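PDB 4YIV: apical membrane antigen AMA1 from Toxoplasma gondii ME49, which plays an essential part in host cell invasion as a microneme protein of the moving junction between parasite and host cell. Local coordinates for residues E272-A277 and V296-G301; G99-N104 and T194-K199; T131-C136 and Y157-D162; K202-N207 and S262-W267. One frame throughout, in Å; residues are numbered along the deposited sequence.

Overall arrangement
From the N terminus, contact 2 opens first, at 99-104. Contact 3 opens and closes within its span, joining helix 132-141 to strand 159-162, before contact 2 shuts at 194-199; the two touch where L103 packs on Y157. No loops cross. Contact 4 follows directly, taking the chain from the end of strand 198-201 to helix 263-272, so it ties the part that holds contacts 2 and 3 to the second helix-and-sheet unit. Contact 1 comes last, closing the loop between helix 263-272 and strand 300-305, and meets contact 4 through E272 and K202. Both units have a helix on a five-stranded antiparallel sheet, as in PAN domains.

Contact 1: E272-A277 and V296-G301; sequences ENDGVA and VGRNYG
R298 and N273 are joined by two hydrogen bonds running in opposite directions. N273 ND2 donates to R298 O at 3.1 Å, practically straight and nearly in line with the carbonyl bond. In return R298 NH1 gives a bent bond (139°) to N273 OD1 at 2.9 Å, arriving above the carbonyl plane. G275 N reaches the same oxygen from the opposite face in an Asx turn, so two donors grip it. With CG between the backbone N and the carbonyl carbon (chi1 79°), the N273 amide stays close to its own backbone, where G275 N can reach OD1.

The charged link is a salt bridge: D274 OD1 sits in the guanidinium plane, 3.1 Å from R298 NH1, while G275 CA lies over one face of that group. The arginine chain is extended as far as CD and bends at chi3 (-61°), which turns NE out of the line of the chain.

Two further bonds involve the backbone. R298 N donates to G275 O at 2.8 Å, and A277 N meets N299 OD1 at 2.9 Å, straight and in the plane of the side-chain carbonyl. Van der Waals contact adds A277 CB against V296 O, 3.3 Å apart.

N273 is the first residue beyond helix 263-272, and its ND2 also bonds K269 O. The other segment leads into strand 300-305, which lies between 311-316 and 329-333.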
loop_
_atom_site.group_PDB
_atom_site.type_symbol
_atom_site.label_atom_id
_atom_site.label_comp_id
_atom_site.label_asym_id
_atom_site.label_seq_id
_atom_site.Cartn_x
_atom_site.Cartn_y
_atom_site.Cartn_z
ATOM N N GLU A 272 -7.878 0.239 6.414
ATOM C CA GLU A 272 -9.308 -0.043 6.253
ATOM C C GLU A 272 -10.239 1.024 6.843
ATOM O O GLU A 272 -11.439 0.969 6.600
ATOM C CB GLU A 272 -9.626 -1.425 6.854
ATOM C CG GLU A 272 -8.943 -2.580 6.114
ATOM C CD GLU A 272 -9.537 -3.932 6.424
ATOM O OE1 GLU A 272 -9.184 -4.934 5.733
ATOM O OE2 GLU A 272 -10.350 -4.011 7.373
ATOM N N ASN A 273 -9.708 2.022 7.550
ATOM C CA ASN A 273 -10.582 3.023 8.146
ATOM C C ASN A 273 -11.223 3.870 7.042
ATOM O O ASN A 273 -10.667 4.011 5.934
ATOM C CB ASN A 273 -9.819 3.896 9.144
ATOM C CG ASN A 273 -8.998 4.970 8.471
ATOM O OD1 ASN A 273 -9.527 6.005 8.049
ATOM N ND2 ASN A 273 -7.697 4.744 8.376
ATOM N N ASP A 274 -12.383 4.457 7.317
ATOM C CA ASP A 274 -13.159 5.093 6.232
ATOM C C ASP A 274 -12.558 6.369 5.667
ATOM O O ASP A 274 -13.040 6.909 4.654
ATOM C CB ASP A 274 -14.591 5.352 6.711
ATOM C CG ASP A 274 -14.728 6.645 7.547
ATOM O OD1 ASP A 274 -13.845 7.003 8.367
ATOM O OD2 ASP A 274 -15.760 7.300 7.365
ATOM N N GLY A 275 -11.476 6.828 6.270
ATOM C CA GLY A 275 -10.829 8.055 5.881
ATOM C C GLY A 275 -9.551 7.865 5.025
ATOM O O GLY A 275 -8.971 8.822 4.527
ATOM N N VAL A 276 -9.131 6.629 4.829
ATOM C CA VAL A 276 -7.943 6.317 4.007
ATOM C C VAL A 276 -8.102 6.854 2.579
ATOM O O VAL A 276 -9.200 6.846 2.029
ATOM C CB VAL A 276 -7.672 4.777 3.947
ATOM C CG1 VAL A 276 -8.828 4.104 3.239
ATOM C CG2 VAL A 276 -6.369 4.423 3.205
ATOM N N ALA A 277 -7.010 7.308 1.968
ATOM C CA ALA A 277 -7.058 7.752 0.574
ATOM C C ALA A 277 -7.693 6.711 -0.302
ATOM O O ALA A 277 -7.250 5.572 -0.345
ATOM C CB ALA A 277 -5.673 8.059 0.068
ATOM N N VAL A 296 -4.222 11.813 -0.530
ATOM C CA VAL A 296 -4.638 12.490 0.685
ATOM C C VAL A 296 -5.630 11.653 1.456
ATOM O O VAL A 296 -6.593 11.154 0.877
ATOM C CB VAL A 296 -5.296 13.866 0.368
ATOM C CG1 VAL A 296 -5.685 14.581 1.670
ATOM C CG2 VAL A 296 -4.356 14.724 -0.508
ATOM N N GLY A 297 -5.460 11.555 2.768
ATOM C CA GLY A 297 -6.333 10.716 3.554
ATOM C C GLY A 297 -5.764 10.320 4.897
ATOM O O GLY A 297 -4.612 10.639 5.199
ATOM N N ARG A 298 -6.571 9.666 5.721
ATOM C CA ARG A 298 -6.186 9.254 7.062
ATOM C C ARG A 298 -5.421 7.959 6.879
ATOM O O ARG A 298 -5.910 6.898 7.158
ATOM C CB ARG A 298 -7.444 9.013 7.883
ATOM C CG ARG A 298 -7.199 8.826 9.359
ATOM C CD ARG A 298 -8.448 8.466 10.144
ATOM N NE ARG A 298 -9.482 9.478 10.088
ATOM C CZ ARG A 298 -10.730 9.271 9.698
ATOM N NH1 ARG A 298 -11.147 8.080 9.352
ATOM N NH2 ARG A 298 -11.571 10.268 9.699
ATOM N N ASN A 299 -4.207 8.114 6.395
ATOM C CA ASN A 299 -3.320 7.025 5.993
ATOM C C ASN A 299 -2.305 6.577 7.042
ATOM O O ASN A 299 -1.585 5.591 6.820
ATOM C CB ASN A 299 -2.502 7.443 4.776
ATOM C CG ASN A 299 -3.349 7.859 3.610
ATOM O OD1 ASN A 299 -4.471 7.390 3.441
ATOM N ND2 ASN A 299 -2.794 8.708 2.769
ATOM N N TYR A 300 -2.264 7.285 8.167
ATOM C CA TYR A 300 -1.138 7.228 9.093
ATOM C C TYR A 300 -1.611 6.873 10.463
ATOM O O TYR A 300 -2.676 7.322 10.916
ATOM C CB TYR A 300 -0.403 8.587 9.122
ATOM C CG TYR A 300 -0.097 9.094 7.771
ATOM C CD1 TYR A 300 0.978 8.574 7.057
ATOM C CD2 TYR A 300 -0.882 10.052 7.165
ATOM C CE1 TYR A 300 1.261 8.980 5.823
ATOM C CE2 TYR A 300 -0.596 10.481 5.896
ATOM C CZ TYR A 300 0.486 9.942 5.236
ATOM O OH TYR A 300 0.802 10.331 3.974
ATOM N N GLY A 301 -0.848 6.043 11.157
ATOM C CA GLY A 301 -1.241 5.736 12.506
ATOM C C GLY A 301 -0.164 5.100 13.334
ATOM O O GLY A 301 0.912 4.743 12.814
#

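Contact 2: G99-N104 and T194-K199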
loop_
_atom_site.group_PDB
_atom_site.type_symbol
_atom_site.label_atom_id
_atom_site.label_comp_id
_atom_site.label_asym_id
_atom_site.label_seq_id
_atom_site.Cartn_x
_atom_site.Cartn_y
_atom_site.Cartn_z
ATOM N N GLY A 99 -14.037 -17.674 -11.144
ATOM C CA GLY A 99 -12.637 -17.323 -11.381
ATOM C C GLY A 99 -12.201 -16.106 -10.567
ATOM O O GLY A 99 -12.783 -15.791 -9.514
ATOM N N GLY A 100 -11.162 -15.417 -11.046
ATOM C CA GLY A 100 -10.646 -14.255 -10.342
ATOM C C GLY A 100 -10.297 -13.134 -11.289
ATOM O O GLY A 100 -10.999 -12.888 -12.292
ATOM N N PHE A 101 -9.208 -12.438 -10.971
ATOM C CA PHE A 101 -8.872 -11.180 -11.622
ATOM C C PHE A 101 -7.675 -11.317 -12.554
ATOM O O PHE A 101 -7.399 -10.397 -13.320
ATOM C CB PHE A 101 -8.540 -10.106 -10.600
ATOM C CG PHE A 101 -9.725 -9.519 -9.861
ATOM C CD1 PHE A 101 -11.004 -10.044 -9.955
ATOM C CD2 PHE A 101 -9.526 -8.423 -9.059
ATOM C CE1 PHE A 101 -12.049 -9.455 -9.257
ATOM C CE2 PHE A 101 -10.539 -7.851 -8.358
ATOM C CZ PHE A 101 -11.826 -8.366 -8.469
ATOM N N ASN A 102 -6.959 -12.429 -12.437
ATOM C CA ASN A 102 -5.739 -12.665 -13.196
ATOM C C ASN A 102 -5.906 -12.711 -14.704
ATOM O O ASN A 102 -6.825 -13.330 -15.219
ATOM C CB ASN A 102 -5.077 -13.956 -12.709
ATOM C CG ASN A 102 -3.682 -14.141 -13.263
ATOM O OD1 ASN A 102 -2.764 -13.412 -12.912
ATOM N ND2 ASN A 102 -3.518 -15.131 -14.125
ATOM N N LEU A 103 -4.986 -12.060 -15.403
ATOM C CA LEU A 103 -5.032 -12.026 -16.847
ATOM C C LEU A 103 -4.770 -13.441 -17.340
ATOM O O LEU A 103 -3.780 -14.056 -16.975
ATOM C CB LEU A 103 -3.973 -11.053 -17.358
ATOM C CG LEU A 103 -3.782 -10.898 -18.859
ATOM C CD1 LEU A 103 -3.412 -9.460 -19.168
ATOM C CD2 LEU A 103 -2.679 -11.832 -19.317
ATOM N N ASN A 104 -5.674 -13.946 -18.171
ATOM C CA ASN A 104 -5.574 -15.307 -18.688
ATOM C C ASN A 104 -5.075 -15.448 -20.119
ATOM O O ASN A 104 -5.049 -16.546 -20.657
ATOM C CB ASN A 104 -6.908 -16.032 -18.531
ATOM C CG ASN A 104 -7.962 -15.522 -19.486
ATOM O OD1 ASN A 104 -7.710 -14.626 -20.283
ATOM N ND2 ASN A 104 -9.147 -16.102 -19.418
ATOM N N THR A 194 -24.305 -10.384 -12.792
ATOM C CA THR A 194 -23.104 -10.957 -13.358
ATOM C C THR A 194 -21.934 -10.927 -12.360
ATOM O O THR A 194 -21.181 -11.902 -12.245
ATOM C CB THR A 194 -22.702 -10.203 -14.670
ATOM O OG1 THR A 194 -23.777 -10.323 -15.609
ATOM C CG2 THR A 194 -21.455 -10.810 -15.272
ATOM N N TRP A 195 -21.784 -9.815 -11.650
ATOM C CA TRP A 195 -20.668 -9.646 -10.730
ATOM C C TRP A 195 -21.014 -10.020 -9.294
ATOM O O TRP A 195 -22.073 -9.674 -8.760
ATOM C CB TRP A 195 -20.165 -8.205 -10.764
ATOM C CG TRP A 195 -19.316 -7.933 -11.968
ATOM C CD1 TRP A 195 -19.688 -7.318 -13.134
ATOM C CD2 TRP A 195 -17.948 -8.295 -12.116
ATOM N NE1 TRP A 195 -18.622 -7.282 -14.005
ATOM C CE2 TRP A 195 -17.543 -7.883 -13.403
ATOM C CE3 TRP A 195 -17.022 -8.942 -11.285
ATOM C CZ2 TRP A 195 -16.254 -8.092 -13.875
ATOM C CZ3 TRP A 195 -15.733 -9.158 -11.767
ATOM C CH2 TRP A 195 -15.365 -8.725 -13.043
ATOM N N TYR A 196 -20.059 -10.702 -8.689
ATOM C CA TYR A 196 -19.945 -10.844 -7.246
ATOM C C TYR A 196 -19.363 -9.552 -6.672
ATOM O O TYR A 196 -18.675 -8.789 -7.359
ATOM C CB TYR A 196 -19.065 -12.048 -6.887
ATOM C CG TYR A 196 -17.742 -12.031 -7.653
ATOM C CD1 TYR A 196 -16.673 -11.240 -7.227
ATOM C CD2 TYR A 196 -17.600 -12.749 -8.833
ATOM C CE1 TYR A 196 -15.481 -11.198 -7.953
ATOM C CE2 TYR A 196 -16.405 -12.729 -9.573
ATOM C CZ TYR A 196 -15.348 -11.941 -9.134
ATOM O OH TYR A 196 -14.182 -11.922 -9.898
ATOM N N CYS A 197 -19.651 -9.324 -5.401
ATOM C CA CYS A 197 -19.135 -8.188 -4.682
ATOM C C CYS A 197 -17.705 -8.513 -4.252
ATOM O O CYS A 197 -17.327 -9.681 -4.128
ATOM C CB CYS A 197 -20.007 -7.872 -3.465
ATOM S SG CYS A 197 -21.699 -7.245 -3.908
ATOM N N PHE A 198 -16.929 -7.470 -4.021
ATOM C CA PHE A 198 -15.545 -7.646 -3.589
ATOM C C PHE A 198 -15.069 -6.341 -3.002
ATOM O O PHE A 198 -15.632 -5.298 -3.280
ATOM C CB PHE A 198 -14.646 -8.092 -4.750
ATOM C CG PHE A 198 -14.778 -7.248 -5.996
ATOM C CD1 PHE A 198 -13.978 -6.137 -6.192
ATOM C CD2 PHE A 198 -15.680 -7.610 -7.006
ATOM C CE1 PHE A 198 -14.106 -5.359 -7.343
ATOM C CE2 PHE A 198 -15.794 -6.853 -8.172
ATOM C CZ PHE A 198 -15.007 -5.721 -8.340
ATOM N N LYS A 199 -14.033 -6.404 -2.179
ATOM C CA LYS A 199 -13.479 -5.203 -1.572
ATOM C C LYS A 199 -12.022 -5.474 -1.171
ATOM O O LYS A 199 -11.631 -6.646 -0.967
ATOM C CB LYS A 199 -14.279 -4.782 -0.338
ATOM C CG LYS A 199 -14.168 -5.753 0.818
ATOM C CD LYS A 199 -15.002 -5.306 2.023
ATOM C CE LYS A 199 -15.008 -6.403 3.101
ATOM N NZ LYS A 199 -16.052 -6.141 4.147
HETATM O O HOH W 1 -13.744 -13.372 -12.125
#
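F101 presents the outer edge of its ring to Y196 and F198, and makes a T-shaped aromatic pair with F198, in a buried corner of the first PAN-like unit, where the chain enters the two-stranded sheet 65-68/198-201. From CB of F101 the side chain heads off with CG beside the backbone N and anti to the carbonyl carbon (chi1 -75°). Along one edge of the ring, CD1 comes to 3.7 Å from Y196 OH. One atom farther out, CE1 is closer still, 3.3 Å from the same hydroxyl oxygen, which lies in the plane of the F101 ring. F101 CE1 also rests on Y196 CE1, and more loosely on W195 CZ3. F101 and Y196 lie side by side, pointing opposite ways. At the tip, F101 CZ stands 3.8 Å above the centre of the F198 ring; the centroids are 5.2 Å apart and the planes nearly perpendicular at 83°. Both phenylalanines also touch I66 of strand 65-68, so the pair packs against the partner strand. Beside them, W195 CE3 covers one face of the Y196 ring toward its rim, and C197 is tied to C184 by a disulfide. No direct hydrogen bond joins the two segments. A water does so instead: it accepts from Y196 OH at 2.7 Å, lying in the plane of that ring, and donates to G100 O at 2.8 Å.

Contact 3: T131-C136 and Y157-D162; sequences TDLGRC and YPFVYD
F159, the first strand residue, meets C136 through one side of its ring: C136 SG is 3.5 Å from F159 CD2 and lies obliquely to the ring, a Cys sulfur-aromatic contact. The leucine one turn earlier completes this neighbourhood, L133 CD1 approaching F159 CE2 at 4.1 Å near the plane of the ring. V160 turns its side chain from the helix and packs on Y212 of strand 210-213, in the alternation expected of a strand with one side against a helix. Here the PAN fold is plain: helix 132-141 packs on a five-stranded antiparallel sheet whose middle strand is 159-162, and C136 is disulfide-bonded to C168 of the adjacent strand. The local axes of helix 132-136 and strand 159-162 run nearly antiparallel (150°), 8.9 Å apart at closest approach. Y161 then turns back to the helix. Its CG is anti to the backbone N (chi1 -173°), and the ring lies against the first turn of the helix. Y161 CB packs on L133 CD1 at 3.7 Å, and CD1 of the tyrosine touches C136 CB at the same distance, with C136 SG again oblique to the ring. Farther out, D132 O lies over one face of the Y161 ring, and Y161 OH comes to 3.6 Å from D132 CB. That hydroxyl is buried with no polar partner in the model. Alongside it, D132 forms salt bridges to R135 and R166, and T131 OG1 N-caps the helix by accepting from G134 N. D162 points away and uses its OD1 to accept from K165 N.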
loop_
_atom_site.group_PDB
_atom_site.type_symbol
_atom_site.label_atom_id
_atom_site.label_comp_id
_atom_site.label_asym_id
_atom_site.label_seq_id
_atom_site.Cartn_x
_atom_site.Cartn_y
_atom_site.Cartn_z
ATOM N N THR A 131 15.469 -4.886 -7.740
ATOM C CA THR A 131 14.832 -5.720 -6.698
ATOM C C THR A 131 13.767 -6.579 -7.341
ATOM O O THR A 131 13.261 -6.251 -8.420
ATOM C CB THR A 131 14.184 -4.916 -5.532
ATOM O OG1 THR A 131 13.001 -4.221 -6.008
ATOM C CG2 THR A 131 15.164 -3.950 -4.916
ATOM N N ASP A 132 13.422 -7.691 -6.696
ATOM C CA ASP A 132 12.475 -8.603 -7.321
ATOM C C ASP A 132 11.129 -7.894 -7.382
ATOM O O ASP A 132 10.434 -7.983 -8.395
ATOM C CB ASP A 132 12.362 -9.932 -6.557
ATOM C CG ASP A 132 13.529 -10.901 -6.884
ATOM O OD1 ASP A 132 14.278 -10.647 -7.852
ATOM O OD2 ASP A 132 13.709 -11.910 -6.168
ATOM N N LEU A 133 10.764 -7.185 -6.311
ATOM C CA LEU A 133 9.481 -6.468 -6.328
ATOM C C LEU A 133 9.465 -5.445 -7.472
ATOM O O LEU A 133 8.483 -5.305 -8.227
ATOM C CB LEU A 133 9.225 -5.785 -4.994
ATOM C CG LEU A 133 7.923 -4.934 -4.947
ATOM C CD1 LEU A 133 6.685 -5.734 -5.335
ATOM C CD2 LEU A 133 7.705 -4.348 -3.540
ATOM N N GLY A 134 10.570 -4.728 -7.620
ATOM C CA GLY A 134 10.711 -3.811 -8.733
ATOM C C GLY A 134 10.647 -4.438 -10.103
ATOM O O GLY A 134 10.134 -3.815 -11.025
ATOM N N ARG A 135 11.169 -5.659 -10.255
ATOM C CA ARG A 135 11.137 -6.359 -11.527
ATOM C C ARG A 135 9.697 -6.688 -11.897
ATOM O O ARG A 135 9.299 -6.619 -13.078
ATOM C CB ARG A 135 11.963 -7.651 -11.469
ATOM C CG ARG A 135 13.478 -7.417 -11.387
ATOM C CD ARG A 135 14.295 -8.729 -11.423
ATOM N NE ARG A 135 15.701 -8.324 -11.360
ATOM C CZ ARG A 135 16.424 -8.240 -10.247
ATOM N NH1 ARG A 135 15.937 -8.644 -9.067
ATOM N NH2 ARG A 135 17.674 -7.769 -10.326
ATOM N N CYS A 136 8.904 -7.001 -10.887
ATOM C CA CYS A 136 7.489 -7.308 -11.146
ATOM C C CYS A 136 6.761 -6.029 -11.595
ATOM O O CYS A 136 6.042 -6.017 -12.608
ATOM C CB CYS A 136 6.849 -7.924 -9.911
ATOM S SG CYS A 136 5.062 -8.294 -10.060
ATOM N N TYR A 157 -2.377 -2.497 -16.652
ATOM C CA TYR A 157 -3.013 -3.229 -15.567
ATOM C C TYR A 157 -2.200 -3.161 -14.289
ATOM O O TYR A 157 -0.954 -3.109 -14.348
ATOM C CB TYR A 157 -3.184 -4.700 -15.941
ATOM C CG TYR A 157 -3.929 -4.932 -17.209
ATOM C CD1 TYR A 157 -5.315 -4.737 -17.290
ATOM C CD2 TYR A 157 -3.255 -5.373 -18.327
ATOM C CE1 TYR A 157 -5.984 -4.969 -18.486
ATOM C CE2 TYR A 157 -3.902 -5.614 -19.502
ATOM C CZ TYR A 157 -5.266 -5.418 -19.588
ATOM O OH TYR A 157 -5.890 -5.672 -20.800
ATOM N N PRO A 158 -2.888 -3.202 -13.131
ATOM C CA PRO A 158 -2.180 -3.320 -11.858
ATOM C C PRO A 158 -1.608 -4.734 -11.673
ATOM O O PRO A 158 -1.901 -5.658 -12.459
ATOM C CB PRO A 158 -3.256 -2.965 -10.830
ATOM C CG PRO A 158 -4.534 -3.470 -11.465
ATOM C CD PRO A 158 -4.358 -3.180 -12.943
ATOM N N PHE A 159 -0.739 -4.891 -10.687
ATOM C CA PHE A 159 -0.087 -6.168 -10.469
ATOM C C PHE A 159 -0.232 -6.603 -9.023
ATOM O O PHE A 159 -0.472 -5.785 -8.140
ATOM C CB PHE A 159 1.437 -6.116 -10.823
ATOM C CG PHE A 159 2.247 -5.293 -9.875
ATOM C CD1 PHE A 159 2.398 -3.940 -10.081
ATOM C CD2 PHE A 159 2.842 -5.863 -8.749
ATOM C CE1 PHE A 159 3.125 -3.150 -9.205
ATOM C CE2 PHE A 159 3.579 -5.075 -7.859
ATOM C CZ PHE A 159 3.720 -3.697 -8.102
ATOM N N VAL A 160 -0.010 -7.898 -8.801
ATOM C CA VAL A 160 0.231 -8.405 -7.459
ATOM C C VAL A 160 1.512 -9.231 -7.511
ATOM O O VAL A 160 1.649 -10.169 -8.324
ATOM C CB VAL A 160 -0.961 -9.270 -6.907
ATOM C CG1 VAL A 160 -0.560 -9.968 -5.611
ATOM C CG2 VAL A 160 -2.203 -8.390 -6.678
ATOM N N TYR A 161 2.443 -8.874 -6.642
ATOM C CA TYR A 161 3.647 -9.693 -6.461
ATOM C C TYR A 161 3.401 -10.670 -5.312
ATOM O O TYR A 161 3.107 -10.275 -4.173
ATOM C CB TYR A 161 4.893 -8.834 -6.197
ATOM C CG TYR A 161 6.174 -9.678 -6.171
ATOM C CD1 TYR A 161 6.484 -10.500 -7.234
ATOM C CD2 TYR A 161 7.014 -9.697 -5.057
ATOM C CE1 TYR A 161 7.605 -11.309 -7.216
ATOM C CE2 TYR A 161 8.161 -10.519 -5.033
ATOM C CZ TYR A 161 8.440 -11.310 -6.115
ATOM O OH TYR A 161 9.555 -12.137 -6.133
ATOM N N ASP A 162 3.531 -11.957 -5.634
ATOM C CA ASP A 162 3.455 -13.025 -4.657
ATOM C C ASP A 162 4.896 -13.301 -4.301
ATOM O O ASP A 162 5.618 -13.898 -5.106
ATOM C CB ASP A 162 2.759 -14.271 -5.234
ATOM C CG ASP A 162 2.672 -15.437 -4.226
ATOM O OD1 ASP A 162 3.495 -15.484 -3.260
ATOM O OD2 ASP A 162 1.782 -16.311 -4.430
#

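Contact 4: K202-N207 and S262-W267; sequences KSVTEN and SKAQCW
W267 CG is anti to its backbone N (chi1 167°), and K202 CG stands beside its own N (chi1 -77°) with the rest of the lysine chain extended. The two side chains cross at about a right angle. K202 CD sits 3.5 Å above the indole plane, offset toward the rim, nearest to W267 CZ2. Over the same face lies a water that accepts from K202 NZ at 2.8 Å and donates to W267 O at 3.0 Å. The ammonium also donates to A334 O, while W267 NE1 gives its hydrogen to G336 O, so both polar ends are held by the loop after strand 329-333.

At the indole edge, S203 O lies in the ring plane, 3.3 Å from W267 CZ3; it also accepts from H208 NE2. S203 OG shapes the loop itself, taking hydrogens from T205 N and E206 N as an ST turn and ST motif. Nearer the surface, V204 CG1 rests against A264 CB at 3.9 Å. At the start of the helix S262 OG accepts from Q265 N as its N-cap.

The loop thus joins the two units over the first turn of helix 263-272. C266 on that turn is bonded to C313 of strand 311-316, and a disulfide tying the helix to the sheet is characteristic of PAN domains.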
loop_
_atom_site.group_PDB
_atom_site.type_symbol
_atom_site.label_atom_id
_atom_site.label_comp_id
_atom_site.label_asym_id
_atom_site.label_seq_id
_atom_site.Cartn_x
_atom_site.Cartn_y
_atom_site.Cartn_z
ATOM N N LYS A 202 -6.763 -6.067 4.177
ATOM C CA LYS A 202 -5.507 -6.411 4.798
ATOM C C LYS A 202 -5.938 -7.276 5.998
ATOM O O LYS A 202 -6.922 -6.983 6.616
ATOM C CB LYS A 202 -4.661 -5.230 5.232
ATOM C CG LYS A 202 -3.938 -4.535 4.104
ATOM C CD LYS A 202 -2.909 -3.550 4.632
ATOM C CE LYS A 202 -2.235 -2.755 3.525
ATOM N NZ LYS A 202 -1.039 -2.018 3.924
ATOM N N SER A 203 -5.210 -8.341 6.277
ATOM C CA SER A 203 -5.511 -9.231 7.369
ATOM C C SER A 203 -4.438 -9.231 8.430
ATOM O O SER A 203 -3.311 -9.097 8.127
ATOM C CB SER A 203 -5.680 -10.651 6.840
ATOM O OG SER A 203 -5.546 -11.623 7.821
ATOM N N VAL A 204 -4.811 -9.406 9.681
ATOM C CA VAL A 204 -3.803 -9.464 10.741
ATOM C C VAL A 204 -2.871 -10.671 10.574
ATOM O O VAL A 204 -1.732 -10.636 11.011
ATOM C CB VAL A 204 -4.441 -9.498 12.161
ATOM C CG1 VAL A 204 -5.165 -8.217 12.392
ATOM C CG2 VAL A 204 -5.380 -10.675 12.337
ATOM N N THR A 205 -3.322 -11.709 9.893
ATOM C CA THR A 205 -2.495 -12.899 9.734
ATOM C C THR A 205 -2.277 -13.315 8.293
ATOM O O THR A 205 -1.257 -13.907 7.978
ATOM C CB THR A 205 -3.125 -14.092 10.459
ATOM O OG1 THR A 205 -4.472 -14.262 10.018
ATOM C CG2 THR A 205 -3.141 -13.839 11.949
ATOM N N GLU A 206 -3.257 -13.069 7.431
ATOM C CA GLU A 206 -3.226 -13.648 6.080
ATOM C C GLU A 206 -2.650 -12.719 4.971
ATOM O O GLU A 206 -2.869 -11.515 5.010
ATOM C CB GLU A 206 -4.640 -14.058 5.678
ATOM C CG GLU A 206 -5.291 -15.040 6.640
ATOM C CD GLU A 206 -4.421 -16.284 6.859
ATOM O OE1 GLU A 206 -3.968 -16.510 8.004
ATOM O OE2 GLU A 206 -4.181 -17.028 5.883
ATOM N N ASN A 207 -1.953 -13.301 3.990
ATOM C CA ASN A 207 -1.578 -12.620 2.731
ATOM C C ASN A 207 -0.637 -11.450 2.878
ATOM O O ASN A 207 -0.675 -10.527 2.074
ATOM C CB ASN A 207 -2.849 -12.176 1.984
ATOM C CG ASN A 207 -3.629 -13.378 1.485
ATOM O OD1 ASN A 207 -3.032 -14.358 1.033
ATOM N ND2 ASN A 207 -4.942 -13.341 1.620
ATOM N N SER A 262 -4.459 -5.677 19.540
ATOM C CA SER A 262 -3.100 -5.994 19.061
ATOM C C SER A 262 -2.566 -4.885 18.177
ATOM O O SER A 262 -3.329 -4.065 17.640
ATOM C CB SER A 262 -3.072 -7.296 18.265
ATOM O OG SER A 262 -3.689 -7.114 16.998
ATOM N N LYS A 263 -1.253 -4.829 18.019
ATOM C CA LYS A 263 -0.710 -3.827 17.118
ATOM C C LYS A 263 -1.109 -4.144 15.656
ATOM O O LYS A 263 -1.233 -3.247 14.817
ATOM C CB LYS A 263 0.807 -3.706 17.300
ATOM C CG LYS A 263 1.578 -4.963 17.137
ATOM C CD LYS A 263 3.032 -4.761 17.626
ATOM C CE LYS A 263 3.962 -5.854 17.068
ATOM N NZ LYS A 263 5.425 -5.611 17.309
ATOM N N ALA A 264 -1.362 -5.401 15.339
ATOM C CA ALA A 264 -1.701 -5.729 13.956
ATOM C C ALA A 264 -3.081 -5.162 13.595
ATOM O O ALA A 264 -3.303 -4.798 12.440
ATOM C CB ALA A 264 -1.657 -7.229 13.720
ATOM N N GLN A 265 -3.983 -5.059 14.575
ATOM C CA GLN A 265 -5.296 -4.440 14.338
ATOM C C GLN A 265 -5.145 -2.986 13.980
ATOM O O GLN A 265 -5.872 -2.480 13.144
ATOM C CB GLN A 265 -6.219 -4.577 15.558
ATOM C CG GLN A 265 -6.697 -5.999 15.779
ATOM C CD GLN A 265 -7.654 -6.128 16.960
ATOM O OE1 GLN A 265 -7.794 -5.205 17.773
ATOM N NE2 GLN A 265 -8.323 -7.279 17.049
ATOM N N CYS A 266 -4.181 -2.333 14.579
ATOM C CA CYS A 266 -3.915 -0.951 14.275
ATOM C C CYS A 266 -3.410 -0.817 12.843
ATOM O O CYS A 266 -3.858 0.017 12.119
ATOM C CB CYS A 266 -2.906 -0.363 15.244
ATOM S SG CYS A 266 -2.638 1.397 15.108
ATOM N N TRP A 267 -2.483 -1.680 12.462
ATOM C CA TRP A 267 -1.909 -1.674 11.132
ATOM C C TRP A 267 -3.023 -1.853 10.112
ATOM O O TRP A 267 -3.080 -1.131 9.111
ATOM C CB TRP A 267 -0.839 -2.767 11.017
ATOM C CG TRP A 267 -0.418 -3.046 9.600
ATOM C CD1 TRP A 267 0.375 -2.252 8.802
ATOM C CD2 TRP A 267 -0.725 -4.208 8.816
ATOM N NE1 TRP A 267 0.547 -2.840 7.581
ATOM C CE2 TRP A 267 -0.103 -4.037 7.558
ATOM C CE3 TRP A 267 -1.454 -5.367 9.048
ATOM C CZ2 TRP A 267 -0.198 -4.981 6.542
ATOM C CZ3 TRP A 267 -1.540 -6.307 8.035
ATOM C CH2 TRP A 267 -0.927 -6.101 6.797
HETATM O O HOH W 2 -1.759 -0.863 6.427
#